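Local coordinates for protein probable N-glycosylase/DNA lyase (Thermotoga maritima, PDB 3N0U) that belongs to the helix-hairpin-helix superfamily of DNA glycosylases and folds into a mainly alpha-helical chain that carries a bound sodium ion, at residues K18-I23 and L207-L212; Q33-F38 and G151-A156; F56-A61 and E104-N109; A61-E66 and G95-Q100. All blocks are in the same frame, centred on the assembly; numbering follows the deposited sequence.

Interaction 1: K18-I23 and L207-L212; sequences KELERI and LYLWYL
I23 and L20 of helix 13-44 pack on Y208, L209, Y211 and L212 of helix 202-214, a perpendicular helix pair in this all-helical glycosylase fold; the axes of the two short segments pass 9.9 Å apart at 90°. Take I23 from its root. CB lies 3.6 Å from Y211 CE2, and CG2 rests against the same ring atom. CG1 sits between the backbone N and the carbonyl carbon (chi1 57°), the crowded position, and there it meets L212 CD2 at 3.8 Å. CD1 finishes between the rings, 3.9 Å from Y211 CD2 and 4.1 Å from Y208 CD1, at the edge of the latter ring. The hydroxyl of Y211 is hydrogen-bonded to E26, one turn further along helix 13-44. L20, buried and backed by F198, sends CD1 to L209 CD2 and crosses L212 at about a right angle. Its CD2 touches L212 CD1 at 3.9 Å and lies 3.7 Å from the carbonyl O of Y208.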
loop_
_atom_site.group_PDB
_atom_site.type_symbol
_atom_site.label_atom_id
_atom_site.label_comp_id
_atom_site.label_asym_id
_atom_site.label_seq_id
_atom_site.Cartn_x
_atom_site.Cartn_y
_atom_site.Cartn_z
ATOM N N LYS A 18 2.571 -3.797 -23.605
ATOM C CA LYS A 18 3.832 -3.769 -24.334
ATOM C C LYS A 18 4.860 -2.912 -23.620
ATOM O O LYS A 18 6.034 -3.286 -23.538
ATOM C CB LYS A 18 3.631 -3.271 -25.765
ATOM C CG LYS A 18 2.921 -4.298 -26.642
ATOM C CD LYS A 18 2.538 -3.741 -28.003
ATOM C CE LYS A 18 3.752 -3.245 -28.762
ATOM N NZ LYS A 18 3.384 -2.799 -30.135
ATOM N N GLU A 19 4.431 -1.776 -23.078
ATOM C CA GLU A 19 5.365 -0.916 -22.376
ATOM C C GLU A 19 5.859 -1.591 -21.108
ATOM O O GLU A 19 7.040 -1.490 -20.779
ATOM C CB GLU A 19 4.736 0.420 -22.026
ATOM C CG GLU A 19 5.672 1.315 -21.202
ATOM C CD GLU A 19 7.057 1.564 -21.856
ATOM O OE1 GLU A 19 7.177 1.542 -23.109
ATOM O OE2 GLU A 19 8.029 1.792 -21.102
ATOM N N LEU A 20 4.970 -2.291 -20.412
ATOM C CA LEU A 20 5.376 -3.017 -19.226
ATOM C C LEU A 20 6.362 -4.117 -19.591
ATOM O O LEU A 20 7.322 -4.354 -18.861
ATOM C CB LEU A 20 4.179 -3.618 -18.500
ATOM C CG LEU A 20 3.295 -2.639 -17.733
ATOM C CD1 LEU A 20 1.936 -3.264 -17.469
ATOM C CD2 LEU A 20 3.962 -2.216 -16.417
ATOM N N GLU A 21 6.140 -4.801 -20.702
ATOM C CA GLU A 21 7.085 -5.820 -21.115
ATOM C C GLU A 21 8.456 -5.241 -21.416
ATOM O O GLU A 21 9.451 -5.894 -21.173
ATOM C CB GLU A 21 6.581 -6.615 -22.311
ATOM C CG GLU A 21 5.293 -7.401 -22.052
ATOM C CD GLU A 21 5.434 -8.608 -21.148
ATOM O OE1 GLU A 21 6.472 -8.762 -20.483
ATOM O OE2 GLU A 21 4.467 -9.411 -21.086
ATOM N N ARG A 22 8.513 -4.004 -21.914
ATOM C CA ARG A 22 9.801 -3.406 -22.223
ATOM C C ARG A 22 10.611 -3.054 -20.979
ATOM O O ARG A 22 11.845 -3.000 -21.047
ATOM C CB ARG A 22 9.638 -2.143 -23.063
ATOM C CG ARG A 22 9.097 -2.353 -24.463
ATOM C CD ARG A 22 9.006 -1.009 -25.182
ATOM N NE ARG A 22 8.254 -1.102 -26.428
ATOM C CZ ARG A 22 7.019 -0.632 -26.607
ATOM N NH1 ARG A 22 6.382 -0.004 -25.624
ATOM N NH2 ARG A 22 6.423 -0.778 -27.785
ATOM N N ILE A 23 9.942 -2.813 -19.852
ATOM C CA ILE A 23 10.676 -2.506 -18.618
ATOM C C ILE A 23 10.804 -3.704 -17.709
ATOM O O ILE A 23 11.460 -3.628 -16.677
ATOM C CB ILE A 23 10.095 -1.293 -17.822
ATOM C CG1 ILE A 23 8.628 -1.462 -17.449
ATOM C CG2 ILE A 23 10.271 0.005 -18.626
ATOM C CD1 ILE A 23 8.347 -2.427 -16.324
ATOM N N LEU A 207 4.009 -3.086 -8.475
ATOM C CA LEU A 207 5.361 -2.519 -8.506
ATOM C C LEU A 207 5.859 -2.302 -9.922
ATOM O O LEU A 207 6.564 -1.337 -10.180
ATOM C CB LEU A 207 6.336 -3.372 -7.721
ATOM C CG LEU A 207 6.000 -3.476 -6.237
ATOM C CD1 LEU A 207 7.037 -4.361 -5.580
ATOM C CD2 LEU A 207 5.967 -2.095 -5.577
ATOM N N TYR A 208 5.484 -3.180 -10.844
ATOM C CA TYR A 208 5.821 -2.942 -12.243
ATOM C C TYR A 208 5.101 -1.680 -12.744
ATOM O O TYR A 208 5.695 -0.874 -13.452
ATOM C CB TYR A 208 5.488 -4.168 -13.105
ATOM C CG TYR A 208 6.440 -5.322 -12.904
ATOM C CD1 TYR A 208 7.670 -5.351 -13.533
ATOM C CD2 TYR A 208 6.096 -6.400 -12.101
ATOM C CE1 TYR A 208 8.539 -6.417 -13.358
ATOM C CE2 TYR A 208 6.961 -7.462 -11.912
ATOM C CZ TYR A 208 8.176 -7.463 -12.557
ATOM O OH TYR A 208 9.059 -8.487 -12.384
ATOM N N LEU A 209 3.832 -1.513 -12.382
ATOM C CA LEU A 209 3.065 -0.330 -12.787
ATOM C C LEU A 209 3.739 0.941 -12.284
ATOM O O LEU A 209 3.827 1.953 -12.989
ATOM C CB LEU A 209 1.639 -0.400 -12.253
ATOM C CG LEU A 209 0.713 -1.428 -12.908
ATOM C CD1 LEU A 209 -0.628 -1.421 -12.199
ATOM C CD2 LEU A 209 0.523 -1.156 -14.390
ATOM N N TRP A 210 4.223 0.910 -11.050
ATOM C CA TRP A 210 4.850 2.113 -10.504
ATOM C C TRP A 210 6.220 2.408 -11.098
ATOM O O TRP A 210 6.635 3.568 -11.148
ATOM C CB TRP A 210 4.927 2.053 -8.979
ATOM C CG TRP A 210 3.759 2.719 -8.331
ATOM C CD1 TRP A 210 2.643 2.130 -7.823
ATOM C CD2 TRP A 210 3.596 4.120 -8.146
ATOM N NE1 TRP A 210 1.793 3.083 -7.322
ATOM C CE2 TRP A 210 2.362 4.317 -7.504
ATOM C CE3 TRP A 210 4.384 5.233 -8.453
ATOM C CZ2 TRP A 210 1.891 5.580 -7.171
ATOM C CZ3 TRP A 210 3.920 6.489 -8.115
ATOM C CH2 TRP A 210 2.683 6.654 -7.483
ATOM N N TYR A 211 6.909 1.375 -11.571
ATOM C CA TYR A 211 8.200 1.554 -12.233
ATOM C C TYR A 211 8.062 2.459 -13.460
ATOM O O TYR A 211 8.969 3.199 -13.800
ATOM C CB TYR A 211 8.815 0.196 -12.611
ATOM C CG TYR A 211 10.187 0.312 -13.218
ATOM C CD1 TYR A 211 11.304 0.339 -12.416
ATOM C CD2 TYR A 211 10.364 0.466 -14.594
ATOM C CE1 TYR A 211 12.568 0.473 -12.957
ATOM C CE2 TYR A 211 11.612 0.587 -15.133
ATOM C CZ TYR A 211 12.715 0.616 -14.309
ATOM O OH TYR A 211 13.975 0.766 -14.829
ATOM N N LEU A 212 6.904 2.425 -14.087
ATOM C CA LEU A 212 6.685 3.220 -15.301
ATOM C C LEU A 212 6.906 4.714 -15.113
ATOM O O LEU A 212 7.274 5.395 -16.057
ATOM C CB LEU A 212 5.268 3.010 -15.837
ATOM C CG LEU A 212 4.903 1.601 -16.279
ATOM C CD1 LEU A 212 3.424 1.584 -16.743
ATOM C CD2 LEU A 212 5.811 1.136 -17.368
#

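Interaction 2: Q33-F38 and G151-A156; sequences QRFEEF and GVEDLA
The Schellman motif that ends helix 140-148, second helix of the helix-hairpin-helix element, turns the chain at G151 and lays G151, V152 and E153 against F35 and F38 of helix 13-44. G151 is the C-prime residue: its phi of 110° suits glycine, and its N bonds back to R148 O while V152 N reaches L147 O. F38 O also comes within 3.5 Å of G151 N, but at too poor an angle for a bond; beside it F38 CB packs 3.7 Å from the same nitrogen. The F35 ring points its edge at two backbone carbonyls, with CE2 3.7 Å from G151 O and CZ 3.9 Å from V152 O, both near the ring plane. F38 CD2 stands over the centre of one face of F35. E153 CG, anti to its own carbonyl carbon (chi1 -69°), touches F35 CE2 at 3.5 Å, and the extended chain carries the carboxylate on to S201 through OE1 and to a salt bridge with K39 through OE2. F35 also touches R148 of helix 140-148 and K204 and L207 of helix 202-214, while V152 leans on P124 at the start of helix 124-134.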
loop_
_atom_site.group_PDB
_atom_site.type_symbol
_atom_site.label_atom_id
_atom_site.label_comp_id
_atom_site.label_asym_id
_atom_site.label_seq_id
_atom_site.Cartn_x
_atom_site.Cartn_y
_atom_site.Cartn_z
ATOM N N GLN A 33 13.449 -8.077 -5.133
ATOM C CA GLN A 33 14.136 -7.757 -3.887
ATOM C C GLN A 33 13.184 -7.058 -2.931
ATOM O O GLN A 33 13.179 -7.327 -1.725
ATOM C CB GLN A 33 15.366 -6.898 -4.159
ATOM C CG GLN A 33 16.532 -7.738 -4.661
ATOM C CD GLN A 33 17.484 -6.966 -5.552
ATOM O OE1 GLN A 33 17.731 -5.777 -5.336
ATOM N NE2 GLN A 33 18.016 -7.638 -6.570
ATOM N N ARG A 34 12.318 -6.203 -3.467
ATOM C CA ARG A 34 11.391 -5.484 -2.606
ATOM C C ARG A 34 10.379 -6.468 -2.015
ATOM O O ARG A 34 10.064 -6.411 -0.824
ATOM C CB ARG A 34 10.702 -4.371 -3.387
ATOM C CG ARG A 34 9.808 -3.490 -2.548
ATOM C CD ARG A 34 10.600 -2.708 -1.521
ATOM N NE ARG A 34 11.384 -1.621 -2.113
ATOM C CZ ARG A 34 12.707 -1.598 -2.199
ATOM N NH1 ARG A 34 13.442 -2.607 -1.737
ATOM N NH2 ARG A 34 13.299 -0.549 -2.752
ATOM N N PHE A 35 9.904 -7.394 -2.841
ATOM C CA PHE A 35 8.977 -8.394 -2.341
ATOM C C PHE A 35 9.575 -9.309 -1.293
ATOM O O PHE A 35 8.864 -9.757 -0.386
ATOM C CB PHE A 35 8.307 -9.194 -3.457
ATOM C CG PHE A 35 6.842 -9.062 -3.403
ATOM C CD1 PHE A 35 6.226 -7.999 -4.020
ATOM C CD2 PHE A 35 6.092 -9.909 -2.610
ATOM C CE1 PHE A 35 4.872 -7.817 -3.919
ATOM C CE2 PHE A 35 4.725 -9.728 -2.490
ATOM C CZ PHE A 35 4.117 -8.680 -3.161
ATOM N N GLU A 36 10.873 -9.581 -1.391
ATOM C CA GLU A 36 11.526 -10.405 -0.373
ATOM C C GLU A 36 11.474 -9.683 0.970
ATOM O O GLU A 36 11.355 -10.315 2.018
ATOM C CB GLU A 36 12.964 -10.733 -0.781
ATOM C CG GLU A 36 13.048 -11.853 -1.798
ATOM C CD GLU A 36 14.254 -11.733 -2.724
ATOM O OE1 GLU A 36 15.239 -11.055 -2.342
ATOM O OE2 GLU A 36 14.215 -12.321 -3.838
ATOM N N GLU A 37 11.550 -8.358 0.937
ATOM C CA GLU A 37 11.463 -7.564 2.154
ATOM C C GLU A 37 10.030 -7.603 2.705
ATOM O O GLU A 37 9.809 -7.723 3.913
ATOM C CB GLU A 37 11.941 -6.128 1.894
ATOM C CG GLU A 37 13.428 -6.064 1.479
ATOM C CD GLU A 37 13.868 -4.728 0.900
ATOM O OE1 GLU A 37 13.033 -3.811 0.793
ATOM O OE2 GLU A 37 15.068 -4.605 0.549
ATOM N N PHE A 38 9.047 -7.554 1.815
ATOM C CA PHE A 38 7.659 -7.661 2.249
ATOM C C PHE A 38 7.410 -9.020 2.892
ATOM O O PHE A 38 6.768 -9.103 3.934
ATOM C CB PHE A 38 6.693 -7.516 1.071
ATOM C CG PHE A 38 6.748 -6.170 0.374
ATOM C CD1 PHE A 38 7.259 -5.047 0.997
ATOM C CD2 PHE A 38 6.218 -6.045 -0.888
ATOM C CE1 PHE A 38 7.274 -3.826 0.352
ATOM C CE2 PHE A 38 6.227 -4.829 -1.548
ATOM C CZ PHE A 38 6.746 -3.713 -0.923
ATOM N N GLY A 151 3.641 -9.058 2.364
ATOM C CA GLY A 151 3.858 -10.195 1.485
ATOM C C GLY A 151 2.631 -10.718 0.758
ATOM O O GLY A 151 2.746 -11.655 -0.041
ATOM N N VAL A 152 1.457 -10.140 1.015
ATOM C CA VAL A 152 0.241 -10.607 0.335
ATOM C C VAL A 152 0.267 -10.248 -1.155
ATOM O O VAL A 152 0.587 -9.112 -1.530
ATOM C CB VAL A 152 -1.039 -10.038 0.996
ATOM C CG1 VAL A 152 -2.278 -10.340 0.160
ATOM C CG2 VAL A 152 -1.202 -10.602 2.422
ATOM N N GLU A 153 -0.049 -11.209 -2.014
ATOM C CA GLU A 153 0.016 -10.957 -3.448
ATOM C C GLU A 153 -1.332 -10.818 -4.143
ATOM O O GLU A 153 -1.389 -10.389 -5.303
ATOM C CB GLU A 153 0.854 -12.049 -4.118
ATOM C CG GLU A 153 2.347 -11.941 -3.730
ATOM C CD GLU A 153 3.270 -12.913 -4.457
ATOM O OE1 GLU A 153 3.291 -12.904 -5.717
ATOM O OE2 GLU A 153 4.002 -13.658 -3.759
ATOM N N ASP A 154 -2.406 -11.131 -3.422
ATOM C CA ASP A 154 -3.740 -11.272 -3.993
ATOM C C ASP A 154 -4.468 -9.958 -4.283
ATOM O O ASP A 154 -5.490 -9.971 -4.984
ATOM C CB ASP A 154 -4.614 -12.080 -3.016
ATOM C CG ASP A 154 -3.920 -13.343 -2.500
ATOM O OD1 ASP A 154 -2.900 -13.240 -1.766
ATOM O OD2 ASP A 154 -4.422 -14.441 -2.803
ATOM N N LEU A 155 -3.961 -8.843 -3.749
ATOM C CA LEU A 155 -4.732 -7.586 -3.696
ATOM C C LEU A 155 -4.106 -6.474 -4.522
ATOM O O LEU A 155 -2.895 -6.361 -4.581
ATOM C CB LEU A 155 -4.856 -7.100 -2.246
ATOM C CG LEU A 155 -5.409 -8.119 -1.236
ATOM C CD1 LEU A 155 -5.528 -7.442 0.146
ATOM C CD2 LEU A 155 -6.760 -8.704 -1.708
ATOM N N ALA A 156 -4.949 -5.676 -5.177
ATOM C CA ALA A 156 -4.507 -4.462 -5.852
ATOM C C ALA A 156 -4.546 -3.261 -4.936
ATOM O O ALA A 156 -5.393 -3.170 -4.033
ATOM C CB ALA A 156 -5.388 -4.181 -7.047
#

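Interaction 3: F56-A61 and E104-N109; sequences FCVLTA and EFIVEN
V58 and L59 near the end of helix 47-59 meet F105, I106 and N109 of helix 99-109, a buried helix-helix contact beside the hairpin of the helix-hairpin-helix element. V58, L59, I106 and N109 form its buried part, which is mostly aliphatic. V58 CG1, anti to the backbone N (chi1 169°), lies 4.1 Å from I106 CG1, while L59 and I106 cross at about a right angle and touch through L59 CD2 and I106 CD1 at 3.9 Å. I106 is further enclosed by F51 and S55 of helix 47-59 and by L87 of helix 84-93, and L59 leans on L91. The other methyl of V58, CG2, meets N109 tip to tip, 3.9 Å from ND2. That amide is buried too: OD1 accepts a hydrogen bond from the backbone N of K136 in the hairpin, and the N109 side chain is about 7 Å from the bound sodium ion, whose site includes A135 and I138. V58 itself rests on I138. F105 makes the solvent side, the one touching residue that is partly exposed. V58 CG1 reaches it 4.0 Å from F105 CB and, at the ring edge near its plane, 4.1 Å from F105 CD2.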
loop_
_atom_site.group_PDB
_atom_site.type_symbol
_atom_site.label_atom_id
_atom_site.label_comp_id
_atom_site.label_asym_id
_atom_site.label_seq_id
_atom_site.Cartn_x
_atom_site.Cartn_y
_atom_site.Cartn_z
ATOM N N PHE A 56 3.059 3.426 8.335
ATOM C CA PHE A 56 3.558 3.891 7.050
ATOM C C PHE A 56 2.375 4.071 6.105
ATOM O O PHE A 56 2.275 5.064 5.391
ATOM C CB PHE A 56 4.582 2.902 6.473
ATOM C CG PHE A 56 4.905 3.131 5.022
ATOM C CD1 PHE A 56 5.867 4.051 4.653
ATOM C CD2 PHE A 56 4.263 2.412 4.029
ATOM C CE1 PHE A 56 6.167 4.264 3.319
ATOM C CE2 PHE A 56 4.563 2.623 2.697
ATOM C CZ PHE A 56 5.516 3.560 2.344
ATOM N N CYS A 57 1.453 3.120 6.114
ATOM C CA CYS A 57 0.320 3.200 5.210
ATOM C C CYS A 57 -0.660 4.326 5.589
ATOM O O CYS A 57 -1.252 4.965 4.722
ATOM C CB CYS A 57 -0.383 1.844 5.109
ATOM S SG CYS A 57 0.666 0.577 4.357
ATOM N N VAL A 58 -0.797 4.598 6.874
ATOM C CA VAL A 58 -1.580 5.750 7.319
ATOM C C VAL A 58 -0.963 7.040 6.751
ATOM O O VAL A 58 -1.666 7.931 6.264
ATOM C CB VAL A 58 -1.632 5.821 8.860
ATOM C CG1 VAL A 58 -2.205 7.136 9.331
ATOM C CG2 VAL A 58 -2.438 4.656 9.428
ATOM N N LEU A 59 0.354 7.127 6.808
ATOM C CA LEU A 59 1.043 8.363 6.413
ATOM C C LEU A 59 1.100 8.581 4.921
ATOM O O LEU A 59 1.196 9.729 4.472
ATOM C CB LEU A 59 2.475 8.380 6.937
ATOM C CG LEU A 59 2.606 8.352 8.456
ATOM C CD1 LEU A 59 4.074 8.302 8.839
ATOM C CD2 LEU A 59 1.912 9.525 9.122
ATOM N N THR A 60 1.056 7.512 4.134
ATOM C CA THR A 60 1.172 7.687 2.697
ATOM C C THR A 60 -0.165 7.694 1.976
ATOM O O THR A 60 -0.190 7.644 0.746
ATOM C CB THR A 60 2.063 6.610 2.080
ATOM O OG1 THR A 60 1.502 5.325 2.341
ATOM C CG2 THR A 60 3.473 6.703 2.652
ATOM N N ALA A 61 -1.265 7.837 2.711
ATOM C CA ALA A 61 -2.603 7.829 2.096
ATOM C C ALA A 61 -2.733 8.850 0.982
ATOM O O ALA A 61 -3.332 8.558 -0.069
ATOM C CB ALA A 61 -3.666 8.068 3.129
ATOM N N GLU A 104 -3.137 11.203 15.365
ATOM C CA GLU A 104 -4.309 10.736 16.087
ATOM C C GLU A 104 -4.737 9.359 15.603
ATOM O O GLU A 104 -5.059 8.476 16.416
ATOM C CB GLU A 104 -5.449 11.747 15.947
ATOM C CG GLU A 104 -5.207 13.025 16.748
ATOM C CD GLU A 104 -6.231 14.118 16.535
ATOM O OE1 GLU A 104 -7.188 13.915 15.770
ATOM O OE2 GLU A 104 -6.070 15.191 17.161
ATOM N N PHE A 105 -4.727 9.166 14.287
ATOM C CA PHE A 105 -5.032 7.859 13.714
ATOM C C PHE A 105 -4.103 6.785 14.255
ATOM O O PHE A 105 -4.552 5.715 14.664
ATOM C CB PHE A 105 -4.898 7.861 12.187
ATOM C CG PHE A 105 -5.905 8.701 11.464
ATOM C CD1 PHE A 105 -7.112 9.048 12.034
ATOM C CD2 PHE A 105 -5.624 9.146 10.186
ATOM C CE1 PHE A 105 -8.022 9.827 11.335
ATOM C CE2 PHE A 105 -6.526 9.900 9.477
ATOM C CZ PHE A 105 -7.727 10.251 10.052
ATOM N N ILE A 106 -2.806 7.070 14.246
ATOM C CA ILE A 106 -1.796 6.088 14.653
ATOM C C ILE A 106 -1.989 5.734 16.135
ATOM O O ILE A 106 -1.968 4.543 16.525
ATOM C CB ILE A 106 -0.372 6.591 14.337
ATOM C CG1 ILE A 106 -0.183 6.589 12.822
ATOM C CG2 ILE A 106 0.696 5.723 14.993
ATOM C CD1 ILE A 106 0.978 7.449 12.340
ATOM N N VAL A 107 -2.153 6.748 16.972
ATOM C CA VAL A 107 -2.338 6.500 18.394
ATOM C C VAL A 107 -3.579 5.611 18.612
ATOM O O VAL A 107 -3.548 4.639 19.394
ATOM C CB VAL A 107 -2.453 7.809 19.188
ATOM C CG1 VAL A 107 -2.849 7.515 20.621
ATOM C CG2 VAL A 107 -1.124 8.547 19.187
ATOM N N GLU A 108 -4.672 5.934 17.923
ATOM C CA GLU A 108 -5.909 5.163 18.063
ATOM C C GLU A 108 -5.713 3.719 17.625
ATOM O O GLU A 108 -6.278 2.793 18.208
ATOM C CB GLU A 108 -7.041 5.793 17.255
ATOM C CG GLU A 108 -7.518 7.127 17.756
ATOM C CD GLU A 108 -8.566 7.745 16.827
ATOM O OE1 GLU A 108 -8.190 8.272 15.751
ATOM O OE2 GLU A 108 -9.767 7.680 17.164
ATOM N N ASN A 109 -4.898 3.524 16.601
ATOM C CA ASN A 109 -4.686 2.192 16.047
ATOM C C ASN A 109 -3.889 1.281 16.964
ATOM O O ASN A 109 -3.774 0.079 16.706
ATOM C CB ASN A 109 -3.995 2.299 14.690
ATOM C CG ASN A 109 -4.923 2.754 13.625
ATOM O OD1 ASN A 109 -6.129 2.686 13.788
ATOM N ND2 ASN A 109 -4.377 3.230 12.522
#

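Interaction 4: A61-E66 and G95-Q100; sequences ANWSAE and GHRYPQ
W63 takes the imidazole edge of H96 on one face of its indole. This is an edge-to-face pair, the H96 ring and the six-membered ring of W63 having centroids 4.6 Å apart and planes at 60°. H96 CG is anti to its backbone N (chi1 -153°), and CD2 beyond it does the touching, 3.3 Å from W63 CE3, above one face and offset toward the rim. The alpha carbon joins in: H96 CA makes a CH-pi contact 4.3 Å from the centroid of that same six-membered ring. R97 approaches the pyrrole part, its guanidinium nearly perpendicular to the indole and NH1 3.8 Å from W63 CD1, while R97 NH2 lies 2.9 Å from N62 O. In the plane of the indole, a water accepts from W63 NE1 at 3.1 Å and donates to G95 O. The pieces meet where helix termini converge: G95 closes helix 84-93 in a Schellman motif, Y98 is at the N-cap position of helix 99-109, and S64 caps helix 65-75 by bonding its OG to G67 N. What fixes the imidazole is a bond at each nitrogen. Y98 N donates to H96 ND1 over 3.0 Å, almost in the ring plane and at an N-H...N angle of 161°, and H96 NE2 is bonded to L59 O.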
loop_
_atom_site.group_PDB
_atom_site.type_symbol
_atom_site.label_atom_id
_atom_site.label_comp_id
_atom_site.label_asym_id
_atom_site.label_seq_id
_atom_site.Cartn_x
_atom_site.Cartn_y
_atom_site.Cartn_z
ATOM N N ALA A 61 -1.265 7.837 2.711
ATOM C CA ALA A 61 -2.603 7.829 2.096
ATOM C C ALA A 61 -2.733 8.850 0.982
ATOM O O ALA A 61 -3.332 8.558 -0.069
ATOM C CB ALA A 61 -3.666 8.068 3.129
ATOM N N ASN A 62 -2.186 10.037 1.216
ATOM C CA ASN A 62 -2.172 11.110 0.232
ATOM C C ASN A 62 -0.811 11.788 0.252
ATOM O O ASN A 62 -0.711 13.018 0.263
ATOM C CB ASN A 62 -3.263 12.145 0.532
ATOM C CG ASN A 62 -4.636 11.731 0.010
ATOM O OD1 ASN A 62 -4.779 10.722 -0.683
ATOM N ND2 ASN A 62 -5.650 12.529 0.327
ATOM N N TRP A 63 0.232 10.968 0.277
ATOM C CA TRP A 63 1.613 11.433 0.340
ATOM C C TRP A 63 2.494 10.408 -0.347
ATOM O O TRP A 63 2.117 9.249 -0.550
ATOM C CB TRP A 63 2.060 11.523 1.801
ATOM C CG TRP A 63 3.204 12.448 2.152
ATOM C CD1 TRP A 63 3.545 13.617 1.543
ATOM C CD2 TRP A 63 4.131 12.277 3.231
ATOM N NE1 TRP A 63 4.626 14.183 2.175
ATOM C CE2 TRP A 63 4.997 13.382 3.220
ATOM C CE3 TRP A 63 4.305 11.293 4.206
ATOM C CZ2 TRP A 63 6.021 13.532 4.143
ATOM C CZ3 TRP A 63 5.326 11.448 5.135
ATOM C CH2 TRP A 63 6.167 12.564 5.094
ATOM N N SER A 64 3.706 10.818 -0.639
ATOM C CA SER A 64 4.629 10.000 -1.412
ATOM C C SER A 64 5.215 8.883 -0.575
ATOM O O SER A 64 5.316 8.988 0.647
ATOM C CB SER A 64 5.765 10.874 -1.907
ATOM O OG SER A 64 6.451 11.400 -0.782
ATOM N N ALA A 65 5.611 7.810 -1.245
ATOM C CA ALA A 65 6.324 6.728 -0.601
ATOM C C ALA A 65 7.604 7.252 0.026
ATOM O O ALA A 65 7.995 6.858 1.132
ATOM C CB ALA A 65 6.636 5.670 -1.608
ATOM N N GLU A 66 8.243 8.170 -0.674
ATOM C CA GLU A 66 9.481 8.776 -0.199
ATOM C C GLU A 66 9.283 9.419 1.175
ATOM O O GLU A 66 10.088 9.229 2.095
ATOM C CB GLU A 66 9.953 9.806 -1.232
ATOM C CG GLU A 66 11.075 10.709 -0.774
ATOM C CD GLU A 66 11.542 11.656 -1.871
ATOM O OE1 GLU A 66 11.789 11.183 -3.005
ATOM O OE2 GLU A 66 11.658 12.873 -1.599
ATOM N N GLY A 95 7.822 16.612 7.560
ATOM C CA GLY A 95 7.147 17.250 6.442
ATOM C C GLY A 95 5.737 16.795 6.115
ATOM O O GLY A 95 5.192 17.186 5.087
ATOM N N HIS A 96 5.118 15.993 6.971
ATOM C CA HIS A 96 3.749 15.596 6.685
ATOM C C HIS A 96 2.832 16.797 6.729
ATOM O O HIS A 96 2.961 17.646 7.616
ATOM C CB HIS A 96 3.240 14.537 7.654
ATOM C CG HIS A 96 2.184 13.686 7.041
ATOM N ND1 HIS A 96 0.900 14.144 6.840
ATOM C CD2 HIS A 96 2.241 12.459 6.476
ATOM C CE1 HIS A 96 0.202 13.222 6.200
ATOM N NE2 HIS A 96 0.997 12.190 5.967
ATOM N N ARG A 97 1.921 16.876 5.770
ATOM C CA ARG A 97 0.986 18.004 5.677
ATOM C C ARG A 97 -0.160 17.973 6.680
ATOM O O ARG A 97 -0.797 18.985 6.915
ATOM C CB ARG A 97 0.409 18.109 4.261
ATOM C CG ARG A 97 1.436 18.540 3.232
ATOM C CD ARG A 97 0.793 18.822 1.872
ATOM N NE ARG A 97 0.221 17.619 1.261
ATOM C CZ ARG A 97 0.912 16.742 0.532
ATOM N NH1 ARG A 97 2.211 16.918 0.311
ATOM N NH2 ARG A 97 0.299 15.682 0.020
ATOM N N TYR A 98 -0.399 16.814 7.294
ATOM C CA TYR A 98 -1.548 16.629 8.200
ATOM C C TYR A 98 -1.093 15.905 9.452
ATOM O O TYR A 98 -1.611 14.850 9.804
ATOM C CB TYR A 98 -2.673 15.858 7.495
ATOM C CG TYR A 98 -3.046 16.473 6.172
ATOM C CD1 TYR A 98 -3.746 17.665 6.107
ATOM C CD2 TYR A 98 -2.658 15.882 4.993
ATOM C CE1 TYR A 98 -4.077 18.230 4.887
ATOM C CE2 TYR A 98 -2.976 16.446 3.764
ATOM C CZ TYR A 98 -3.672 17.624 3.727
ATOM O OH TYR A 98 -3.965 18.176 2.510
ATOM N N PRO A 99 -0.106 16.476 10.143
ATOM C CA PRO A 99 0.551 15.738 11.223
ATOM C C PRO A 99 -0.354 15.451 12.410
ATOM O O PRO A 99 -0.227 14.392 13.019
ATOM C CB PRO A 99 1.708 16.653 11.611
ATOM C CG PRO A 99 1.261 18.024 11.218
ATOM C CD PRO A 99 0.467 17.818 9.960
ATOM N N GLN A 100 -1.228 16.382 12.778
ATOM C CA GLN A 100 -2.080 16.159 13.944
ATOM C C GLN A 100 -3.036 15.005 13.689
ATOM O O GLN A 100 -3.156 14.086 14.501
ATOM C CB GLN A 100 -2.849 17.423 14.326
ATOM C CG GLN A 100 -3.667 17.272 15.582
ATOM C CD GLN A 100 -2.832 17.132 16.848
ATOM O OE1 GLN A 100 -1.719 17.674 16.968
ATOM N NE2 GLN A 100 -3.387 16.424 17.816
HETATM O O HOH W 1 6.300 16.791 2.427
#

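Overall arrangement
Interactions 1 and 2 both use helix 13-44, their centres about 17 Å apart, and touch where L207 packs on F35 and F38. Interactions 3 and 4 share A61 and helix 99-109, have their centres about 10 Å apart, and are joined by H96 and the L59 carbonyl. Interaction 3 is opposite interactions 1 and 2 across the centre of the chain. Chemistry follows place: interaction 3, buried near the sodium site, is mostly aliphatic; interaction 1, partly buried, mixes leucine and isoleucine with tyrosine rings; interaction 2, also partly buried, sets an aromatic edge against a turn's carbonyls; interaction 4, at the surface, pairs aromatic rings with an arginine and a bridging water.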